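Local coordinates for cysteine desulfurase (Elizabethkingia anophelis NUHP1, PDB 5VPR), which probably removes sulfur from L-cysteine with the help of pyridoxal 5'-phosphate, leaving L-alanine and passing the sulfur to a carrier, at residues Ala310-Leu315 with Ser389-Asn394; Glu14-Phe19 with Tyr393-Glu398; Leu183-Pro188 with Glu334-Ala339. All blocks are in the same frame, centred on the assembly; numbering follows the deposited sequence.

Interaction 1 (Ala310-Leu315 with Ser389-Asn394)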
loop_
_atom_site.group_PDB
_atom_site.type_symbol
_atom_site.label_atom_id
_atom_site.label_comp_id
_atom_site.label_asym_id
_atom_site.label_seq_id
_atom_site.Cartn_x
_atom_site.Cartn_y
_atom_site.Cartn_z
ATOM N N ALA A 310 9.558 3.189 13.355
ATOM C CA ALA A 310 10.829 2.925 14.028
ATOM C C ALA A 310 11.078 1.431 14.164
ATOM O O ALA A 310 12.181 0.942 13.875
ATOM C CB ALA A 310 10.849 3.591 15.406
ATOM N N HIS A 311 10.066 0.693 14.618
ATOM C CA HIS A 311 10.222 -0.745 14.785
ATOM C C HIS A 311 10.527 -1.419 13.453
ATOM O O HIS A 311 11.415 -2.279 13.369
ATOM C CB HIS A 311 8.961 -1.328 15.414
ATOM C CG HIS A 311 8.994 -2.815 15.556
ATOM N ND1 HIS A 311 9.822 -3.461 16.446
ATOM C CD2 HIS A 311 8.304 -3.787 14.912
ATOM C CE1 HIS A 311 9.641 -4.766 16.350
ATOM N NE2 HIS A 311 8.720 -4.990 15.427
ATOM N N GLU A 312 9.822 -1.015 12.392
ATOM C CA GLU A 312 10.000 -1.648 11.088
ATOM C C GLU A 312 11.343 -1.283 10.481
ATOM O O GLU A 312 11.989 -2.121 9.839
ATOM C CB GLU A 312 8.851 -1.258 10.146
ATOM C CG GLU A 312 7.563 -1.986 10.487
ATOM C CD GLU A 312 6.381 -1.663 9.558
ATOM O OE1 GLU A 312 5.341 -2.334 9.692
ATOM O OE2 GLU A 312 6.475 -0.751 8.717
ATOM N N HIS A 313 11.781 -0.038 10.673
ATOM C CA HIS A 313 13.107 0.331 10.210
ATOM C C HIS A 313 14.189 -0.484 10.918
ATOM O O HIS A 313 15.202 -0.843 10.304
ATOM C CB HIS A 313 13.325 1.828 10.417
ATOM C CG HIS A 313 14.703 2.290 10.064
ATOM N ND1 HIS A 313 15.773 2.158 10.922
ATOM C CD2 HIS A 313 15.185 2.881 8.946
ATOM C CE1 HIS A 313 16.857 2.649 10.348
ATOM N NE2 HIS A 313 16.527 3.097 9.149
ATOM N N ALA A 314 13.996 -0.797 12.201
ATOM C CA ALA A 314 14.991 -1.608 12.898
ATOM C C ALA A 314 14.949 -3.062 12.427
ATOM O O ALA A 314 15.994 -3.718 12.316
ATOM C CB ALA A 314 14.779 -1.513 14.407
ATOM N N LEU A 315 13.753 -3.584 12.139
ATOM C CA LEU A 315 13.645 -4.929 11.575
ATOM C C LEU A 315 14.380 -5.015 10.248
ATOM O O LEU A 315 15.137 -5.958 9.996
ATOM C CB LEU A 315 12.175 -5.300 11.385
ATOM C CG LEU A 315 11.338 -5.531 12.641
ATOM C CD1 LEU A 315 9.878 -5.755 12.256
ATOM C CD2 LEU A 315 11.873 -6.722 13.415
ATOM N N SER A 389 9.085 -9.292 3.784
ATOM C CA SER A 389 8.484 -7.992 4.047
ATOM C C SER A 389 7.865 -7.995 5.436
ATOM O O SER A 389 7.266 -8.990 5.863
ATOM C CB SER A 389 7.428 -7.614 2.972
ATOM O OG SER A 389 6.483 -8.662 2.748
ATOM N N PHE A 390 7.999 -6.864 6.126
ATOM C CA PHE A 390 7.720 -6.766 7.549
ATOM C C PHE A 390 6.466 -5.950 7.832
ATOM O O PHE A 390 6.101 -5.034 7.079
ATOM C CB PHE A 390 8.923 -6.158 8.274
ATOM C CG PHE A 390 10.194 -6.914 8.034
ATOM C CD1 PHE A 390 10.369 -8.177 8.579
ATOM C CD2 PHE A 390 11.195 -6.387 7.242
ATOM C CE1 PHE A 390 11.527 -8.897 8.356
ATOM C CE2 PHE A 390 12.364 -7.102 7.021
ATOM C CZ PHE A 390 12.525 -8.360 7.576
ATOM N N ALA A 391 5.798 -6.318 8.924
ATOM C CA ALA A 391 4.703 -5.562 9.517
ATOM C C ALA A 391 5.028 -5.361 10.994
ATOM O O ALA A 391 6.081 -5.789 11.480
ATOM C CB ALA A 391 3.350 -6.265 9.318
ATOM N N VAL A 392 4.109 -4.721 11.719
ATOM C CA VAL A 392 4.423 -4.260 13.070
ATOM C C VAL A 392 4.612 -5.420 14.038
ATOM O O VAL A 392 5.316 -5.281 15.044
ATOM C CB VAL A 392 3.322 -3.299 13.555
ATOM C CG1 VAL A 392 2.004 -4.055 13.773
ATOM C CG2 VAL A 392 3.766 -2.576 14.818
ATOM N N TYR A 393 4.011 -6.579 13.766
ATOM C CA TYR A 393 4.053 -7.694 14.701
ATOM C C TYR A 393 5.278 -8.587 14.520
ATOM O O TYR A 393 5.467 -9.519 15.310
ATOM C CB TYR A 393 2.773 -8.538 14.574
ATOM C CG TYR A 393 2.303 -8.715 13.147
ATOM C CD1 TYR A 393 1.098 -8.162 12.720
ATOM C CD2 TYR A 393 3.068 -9.423 12.222
ATOM C CE1 TYR A 393 0.657 -8.311 11.407
ATOM C CE2 TYR A 393 2.638 -9.583 10.904
ATOM C CZ TYR A 393 1.432 -9.016 10.503
ATOM O OH TYR A 393 1.001 -9.148 9.196
ATOM N N ASN A 394 6.107 -8.335 13.510
ATOM C CA ASN A 394 7.274 -9.178 13.294
ATOM C C ASN A 394 8.374 -8.847 14.305
ATOM O O ASN A 394 8.433 -7.743 14.859
ATOM C CB ASN A 394 7.775 -9.029 11.862
ATOM C CG ASN A 394 6.794 -9.584 10.852
ATOM O OD1 ASN A 394 6.455 -8.929 9.861
ATOM N ND2 ASN A 394 6.327 -10.806 11.099
#
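The imidazole of His-311 carries Leu-315 on one face, with Leu-315 CG 3.8 Å above the ring plane toward its rim, and meets the backbone O of Asn-394 at its edge. His-311 NE2 donates to Asn-394 O over 2.8 Å, with the acceptor only 7° out of the ring plane and the donor nearly along the C=O axis. Because CG is anti to the backbone N (chi1 177°), the ring leans off its helix toward the loop; a histidine here supplies both a flat wall for leucine and an N-H for a carbonyl. The bond implies a proton on NE2. The Phe-390 ring takes Leu-315 CB over one face, off-centre. Leucine suits this middle place, its branched end packing against histidine, phenylalanine and loop at once: Leu-315 CD1 lies 3.9 Å from Asn-394 CB and 4.1 Å from Phe-390 CB.

A type I turn from Ala-391 to Asn-394 shapes the loop. Asn-394 OD1 braces it by accepting from Ala-391 N, 2.9 Å away and met on a lone pair. The extended Glu-312 rests OE1 3.3 Å from Ala-391 CA, while its OE2 accepts from His-214 ND1, so that buried carboxylate is tied to another part of the chain.

Within the C-terminal helix-and-sheet part of the class-V aminotransferase fold, the contact fastens helix 305-324 to the link between strand 386-389 and helix 396-413. Ile-399 of the latter helix packs on both Leu-315 and Phe-390, and Val-342 of strand 341-345 also touches Phe-390.

Interaction 2 (Glu14-Phe19 with Tyr393-Glu398)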
loop_
_atom_site.group_PDB
_atom_site.type_symbol
_atom_site.label_atom_id
_atom_site.label_comp_id
_atom_site.label_asym_id
_atom_site.label_seq_id
_atom_site.Cartn_x
_atom_site.Cartn_y
_atom_site.Cartn_z
ATOM N N GLU A 14 2.695 -7.337 23.563
ATOM C CA GLU A 14 1.309 -6.890 23.617
ATOM C C GLU A 14 0.739 -6.754 22.212
ATOM O O GLU A 14 -0.422 -7.103 21.966
ATOM C CB GLU A 14 1.212 -5.572 24.386
ATOM C CG GLU A 14 -0.194 -5.225 24.861
ATOM C CD GLU A 14 -1.061 -4.619 23.766
ATOM O OE1 GLU A 14 -0.504 -4.124 22.763
ATOM O OE2 GLU A 14 -2.302 -4.639 23.910
ATOM N N ILE A 15 1.552 -6.266 21.269
ATOM C CA ILE A 15 1.096 -6.125 19.887
ATOM C C ILE A 15 0.753 -7.489 19.301
ATOM O O ILE A 15 -0.324 -7.683 18.724
ATOM C CB ILE A 15 2.165 -5.414 19.036
ATOM C CG1 ILE A 15 2.414 -3.980 19.517
ATOM C CG2 ILE A 15 1.791 -5.463 17.559
ATOM C CD1 ILE A 15 1.175 -3.167 19.662
ATOM N N ARG A 16 1.676 -8.455 19.431
ATOM C CA ARG A 16 1.473 -9.767 18.818
ATOM C C ARG A 16 0.273 -10.486 19.419
ATOM O O ARG A 16 -0.380 -11.283 18.733
ATOM C CB ARG A 16 2.731 -10.641 18.970
ATOM C CG ARG A 16 3.889 -10.258 18.043
ATOM C CD ARG A 16 5.121 -11.138 18.246
ATOM N NE ARG A 16 4.888 -12.548 17.915
ATOM C CZ ARG A 16 4.995 -13.067 16.694
ATOM N NH1 ARG A 16 5.323 -12.300 15.657
ATOM N NH2 ARG A 16 4.764 -14.360 16.507
ATOM N N SER A 17 -0.027 -10.233 20.696
ATOM C CA SER A 17 -1.189 -10.861 21.315
ATOM C C SER A 17 -2.501 -10.433 20.662
ATOM O O SER A 17 -3.513 -11.120 20.825
ATOM C CB SER A 17 -1.212 -10.550 22.818
ATOM O OG SER A 17 -1.331 -9.158 23.053
ATOM N N GLN A 18 -2.509 -9.328 19.914
ATOM C CA GLN A 18 -3.732 -8.880 19.258
ATOM C C GLN A 18 -3.999 -9.589 17.935
ATOM O O GLN A 18 -5.075 -9.393 17.363
ATOM C CB GLN A 18 -3.682 -7.360 19.026
ATOM C CG GLN A 18 -3.436 -6.557 20.313
ATOM C CD GLN A 18 -3.350 -5.052 20.084
ATOM O OE1 GLN A 18 -4.167 -4.466 19.368
ATOM N NE2 GLN A 18 -2.361 -4.420 20.705
ATOM N N PHE A 19 -3.070 -10.413 17.440
ATOM C CA PHE A 19 -3.211 -11.028 16.119
ATOM C C PHE A 19 -3.373 -12.532 16.255
ATOM O O PHE A 19 -2.369 -13.260 16.369
ATOM C CB PHE A 19 -2.004 -10.697 15.244
ATOM C CG PHE A 19 -1.943 -9.262 14.853
ATOM C CD1 PHE A 19 -1.405 -8.319 15.709
ATOM C CD2 PHE A 19 -2.457 -8.850 13.641
ATOM C CE1 PHE A 19 -1.374 -6.978 15.350
ATOM C CE2 PHE A 19 -2.430 -7.519 13.273
ATOM C CZ PHE A 19 -1.890 -6.580 14.126
ATOM N N TYR A 393 4.011 -6.579 13.766
ATOM C CA TYR A 393 4.053 -7.694 14.701
ATOM C C TYR A 393 5.278 -8.587 14.520
ATOM O O TYR A 393 5.467 -9.519 15.310
ATOM C CB TYR A 393 2.773 -8.538 14.574
ATOM C CG TYR A 393 2.303 -8.715 13.147
ATOM C CD1 TYR A 393 1.098 -8.162 12.720
ATOM C CD2 TYR A 393 3.068 -9.423 12.222
ATOM C CE1 TYR A 393 0.657 -8.311 11.407
ATOM C CE2 TYR A 393 2.638 -9.583 10.904
ATOM C CZ TYR A 393 1.432 -9.016 10.503
ATOM O OH TYR A 393 1.001 -9.148 9.196
ATOM N N ASN A 394 6.107 -8.335 13.510
ATOM C CA ASN A 394 7.274 -9.178 13.294
ATOM C C ASN A 394 8.374 -8.847 14.305
ATOM O O ASN A 394 8.433 -7.743 14.859
ATOM C CB ASN A 394 7.775 -9.029 11.862
ATOM C CG ASN A 394 6.794 -9.584 10.852
ATOM O OD1 ASN A 394 6.455 -8.929 9.861
ATOM N ND2 ASN A 394 6.327 -10.806 11.099
ATOM N N THR A 395 9.246 -9.829 14.556
ATOM C CA THR A 395 10.230 -9.741 15.622
ATOM C C THR A 395 11.642 -10.010 15.105
ATOM O O THR A 395 11.845 -10.621 14.054
ATOM C CB THR A 395 9.927 -10.742 16.753
ATOM O OG1 THR A 395 10.168 -12.069 16.276
ATOM C CG2 THR A 395 8.486 -10.630 17.213
ATOM N N PHE A 396 12.630 -9.560 15.879
ATOM C CA PHE A 396 14.010 -9.914 15.563
ATOM C C PHE A 396 14.223 -11.425 15.650
ATOM O O PHE A 396 14.972 -11.999 14.852
ATOM C CB PHE A 396 14.967 -9.164 16.489
ATOM C CG PHE A 396 14.861 -7.672 16.373
ATOM C CD1 PHE A 396 15.399 -7.012 15.277
ATOM C CD2 PHE A 396 14.208 -6.930 17.346
ATOM C CE1 PHE A 396 15.295 -5.636 15.155
ATOM C CE2 PHE A 396 14.095 -5.550 17.230
ATOM C CZ PHE A 396 14.640 -4.903 16.135
ATOM N N GLU A 397 13.557 -12.089 16.599
ATOM C CA GLU A 397 13.659 -13.545 16.672
ATOM C C GLU A 397 13.166 -14.195 15.384
ATOM O O GLU A 397 13.722 -15.208 14.939
ATOM C CB GLU A 397 12.883 -14.075 17.880
ATOM N N GLU A 398 12.144 -13.611 14.753
ATOM C CA GLU A 398 11.665 -14.171 13.493
ATOM C C GLU A 398 12.677 -13.973 12.372
ATOM O O GLU A 398 12.800 -14.833 11.492
ATOM C CB GLU A 398 10.323 -13.553 13.110
ATOM C CG GLU A 398 9.151 -14.063 13.933
ATOM C CD GLU A 398 7.853 -13.357 13.577
ATOM O OE1 GLU A 398 7.921 -12.205 13.089
ATOM O OE2 GLU A 398 6.769 -13.949 13.786
HETATM O O HOH W 1 6.723 -16.429 14.628
#
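A capping box opens helix 396-413, and the N-terminal helix 12-17 is fastened to it and to the loop before it. Thr-395 is the N-cap: its OG1 accepts from Glu-398 N at 2.9 Å, and Glu-398 OE1 returns a bond from Thr-395 N at 3.1 Å. Threonine and glutamate suit these places, since each side chain serves the other's backbone N-H. Glu-398 OE1 is gripped a second time by Asn-394 ND2, which approaches on the syn lone pair, so two donors hold the carboxylate in place.

Its other oxygen faces Arg-16, whose chain runs extended to CD and bends at chi3, bringing the guanidinium tip to tip with the glutamate. Arg-16 NH1 lies 2.9 Å from Glu-398 OE2 in a salt bridge, but the two flat groups stand almost perpendicular (88°), so one nitrogen meets the oxygen from above the carboxylate plane instead of forming a flat two-pronged pair. A water 2.6 Å from Glu-398 OE2 is also weakly bonded to Arg-16 NH2. The same NH1 donates to Tyr-393 O over 2.8 Å, close to the guanidinium plane. Arginine's length and several N-H groups let it serve both acceptors, while its CD lies on Thr-395 CG2. The positive charge would be expected to favour the ionised form of the buried glutamate.

Tyrosine suits position 393 by combining a ring edge for Phe-19 with a hydroxyl bonded to Asn-36 and Gln-41. The two rings make a T-shaped stack, the centroids 4.7 Å apart and the planes at 65°. Phenylalanine offers a broad apolar face: Tyr-393 CD1 sits 3.5 Å above the plane of the Phe-19 ring, over its centre.

Interaction 3 (Leu183-Pro188 with Glu334-Ala339)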
loop_
_atom_site.group_PDB
_atom_site.type_symbol
_atom_site.label_atom_id
_atom_site.label_comp_id
_atom_site.label_asym_id
_atom_site.label_seq_id
_atom_site.Cartn_x
_atom_site.Cartn_y
_atom_site.Cartn_z
ATOM N N LEU A 183 10.499 -4.068 -4.472
ATOM C CA LEU A 183 11.723 -3.806 -3.731
ATOM C C LEU A 183 11.513 -2.960 -2.481
ATOM O O LEU A 183 12.421 -2.892 -1.648
ATOM C CB LEU A 183 12.755 -3.119 -4.639
ATOM C CG LEU A 183 13.227 -3.901 -5.863
ATOM C CD1 LEU A 183 14.186 -3.063 -6.694
ATOM C CD2 LEU A 183 13.895 -5.212 -5.444
ATOM N N GLY A 184 10.352 -2.334 -2.318
ATOM C CA GLY A 184 10.134 -1.476 -1.169
ATOM C C GLY A 184 10.825 -0.131 -1.244
ATOM O O GLY A 184 10.949 0.550 -0.224
ATOM N N ILE A 185 11.287 0.277 -2.423
ATOM C CA ILE A 185 12.025 1.530 -2.532
ATOM C C ILE A 185 11.077 2.702 -2.331
ATOM O O ILE A 185 9.994 2.755 -2.922
ATOM C CB ILE A 185 12.752 1.602 -3.881
ATOM C CG1 ILE A 185 14.006 0.717 -3.808
ATOM C CG2 ILE A 185 13.101 3.055 -4.230
ATOM C CD1 ILE A 185 14.680 0.425 -5.124
ATOM N N VAL A 186 11.470 3.637 -1.469
ATOM C CA VAL A 186 10.701 4.855 -1.255
ATOM C C VAL A 186 11.059 5.846 -2.358
ATOM O O VAL A 186 12.186 6.336 -2.418
ATOM C CB VAL A 186 10.971 5.448 0.129
ATOM C CG1 VAL A 186 10.222 6.785 0.294
ATOM C CG2 VAL A 186 10.591 4.439 1.211
ATOM N N ASN A 187 10.103 6.153 -3.215
ATOM C CA ASN A 187 10.382 7.065 -4.314
ATOM C C ASN A 187 10.351 8.518 -3.836
ATOM O O ASN A 187 9.684 8.843 -2.851
ATOM C CB ASN A 187 9.381 6.854 -5.442
ATOM C CG ASN A 187 9.640 5.565 -6.194
ATOM O OD1 ASN A 187 10.784 5.269 -6.543
ATOM N ND2 ASN A 187 8.587 4.768 -6.418
ATOM N N PRO A 188 11.103 9.403 -4.488
ATOM C CA PRO A 188 11.185 10.789 -3.998
ATOM C C PRO A 188 9.974 11.615 -4.427
ATOM O O PRO A 188 10.032 12.494 -5.316
ATOM C CB PRO A 188 12.498 11.272 -4.618
ATOM C CG PRO A 188 12.566 10.533 -5.910
ATOM C CD PRO A 188 12.049 9.157 -5.593
ATOM N N GLU A 334 20.131 -2.311 -2.162
ATOM C CA GLU A 334 20.721 -2.400 -0.831
ATOM C C GLU A 334 20.960 -1.024 -0.237
ATOM O O GLU A 334 20.662 -0.778 0.938
ATOM C CB GLU A 334 22.035 -3.170 -0.899
ATOM C CG GLU A 334 22.830 -3.106 0.382
ATOM C CD GLU A 334 24.213 -3.690 0.226
ATOM O OE1 GLU A 334 24.430 -4.447 -0.746
ATOM O OE2 GLU A 334 25.082 -3.381 1.067
ATOM N N LYS A 335 21.507 -0.117 -1.029
ATOM C CA LYS A 335 21.811 1.209 -0.530
ATOM C C LYS A 335 20.602 2.137 -0.539
ATOM O O LYS A 335 20.710 3.269 -0.059
ATOM C CB LYS A 335 22.947 1.815 -1.356
ATOM N N ALA A 336 19.459 1.702 -1.052
ATOM C CA ALA A 336 18.324 2.602 -1.212
ATOM C C ALA A 336 17.515 2.723 0.077
ATOM O O ALA A 336 17.490 1.815 0.913
ATOM C CB ALA A 336 17.414 2.126 -2.347
ATOM N N ASN A 337 16.845 3.865 0.218
ATOM C CA ASN A 337 15.869 4.068 1.283
ATOM C C ASN A 337 14.633 3.214 0.999
ATOM O O ASN A 337 14.000 3.355 -0.052
ATOM C CB ASN A 337 15.529 5.560 1.369
ATOM C CG ASN A 337 14.395 5.869 2.338
ATOM O OD1 ASN A 337 14.110 5.098 3.255
ATOM N ND2 ASN A 337 13.740 7.011 2.134
ATOM N N ARG A 338 14.298 2.306 1.916
ATOM C CA ARG A 338 13.263 1.323 1.652
ATOM C C ARG A 338 12.323 1.206 2.841
ATOM O O ARG A 338 12.697 1.477 3.985
ATOM C CB ARG A 338 13.845 -0.063 1.337
ATOM C CG ARG A 338 14.747 -0.081 0.116
ATOM C CD ARG A 338 14.996 -1.505 -0.359
ATOM N NE ARG A 338 15.320 -2.405 0.741
ATOM C CZ ARG A 338 16.499 -2.453 1.348
ATOM N NH1 ARG A 338 17.480 -1.645 0.971
ATOM N NH2 ARG A 338 16.691 -3.306 2.338
ATOM N N ALA A 339 11.094 0.796 2.549
ATOM C CA ALA A 339 10.044 0.647 3.549
ATOM C C ALA A 339 9.669 -0.829 3.618
ATOM O O ALA A 339 9.003 -1.352 2.722
ATOM C CB ALA A 339 8.834 1.517 3.223
#
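Val-186 lays its branched end over the backbone and side chains of Asn-337 and Ala-339, with Val-186 CG2 4.0 Å from Ala-339 CB and Val-186 CB 3.8 Å from Asn-337 ND2. The compact valine suits a place where two backbones come close. One bridge joins them: Val-186 N donates to Asn-337 O over 2.9 Å, almost straight at 175°, and Ala-339 N donates to Gly-184 O over 2.8 Å, both donors lying in the carbonyl planes. Arg-338 CA adds a CA-H...O contact to Gly-184 O. Gly-184 has a positive phi (75°), readily adopted by glycine.

Beside the bridge, Ile-185 CG1 touches Ala-336 CB at 4.0 Å. Arg-338 bends at chi3 (-46°), about its CG-CD bond, with CD 3.2 Å from Leu-183 O. Its guanidinium is fixed mainly by Gln-320 and Val-341 O, while NH1 makes a weak bond to Glu-334 O.

The bridge links the large and small domains of this fold-type I PLP enzyme: it ties the loop between strand 171-177 of the seven-stranded sheet and helix 189-199 to the one joining strands 330-331 and 341-345 of the small antiparallel sheet, beside helix 305-324.

Interactions 1 and 2 are buried neighbours, their centres about 9 Å apart, and share Tyr-393 and Asn-394: one loop is held by helix 305-324 in interaction 1 and by the N-terminal helix in interaction 2. Leu-315 CD2 packs on the start of helix 396-413, joining them directly. Interaction 3 is only partly buried, does not touch either, and lies about 15 Å from interaction 1 between centres; it joins a loop of the small antiparallel sheet to one leaving the seven-stranded sheet. Chemistry follows place: interaction 1 sets a histidine-to-carbonyl bond among apolar packing, interaction 2 adds a salt bridge and aromatic stack, and interaction 3 relies on backbone bonds.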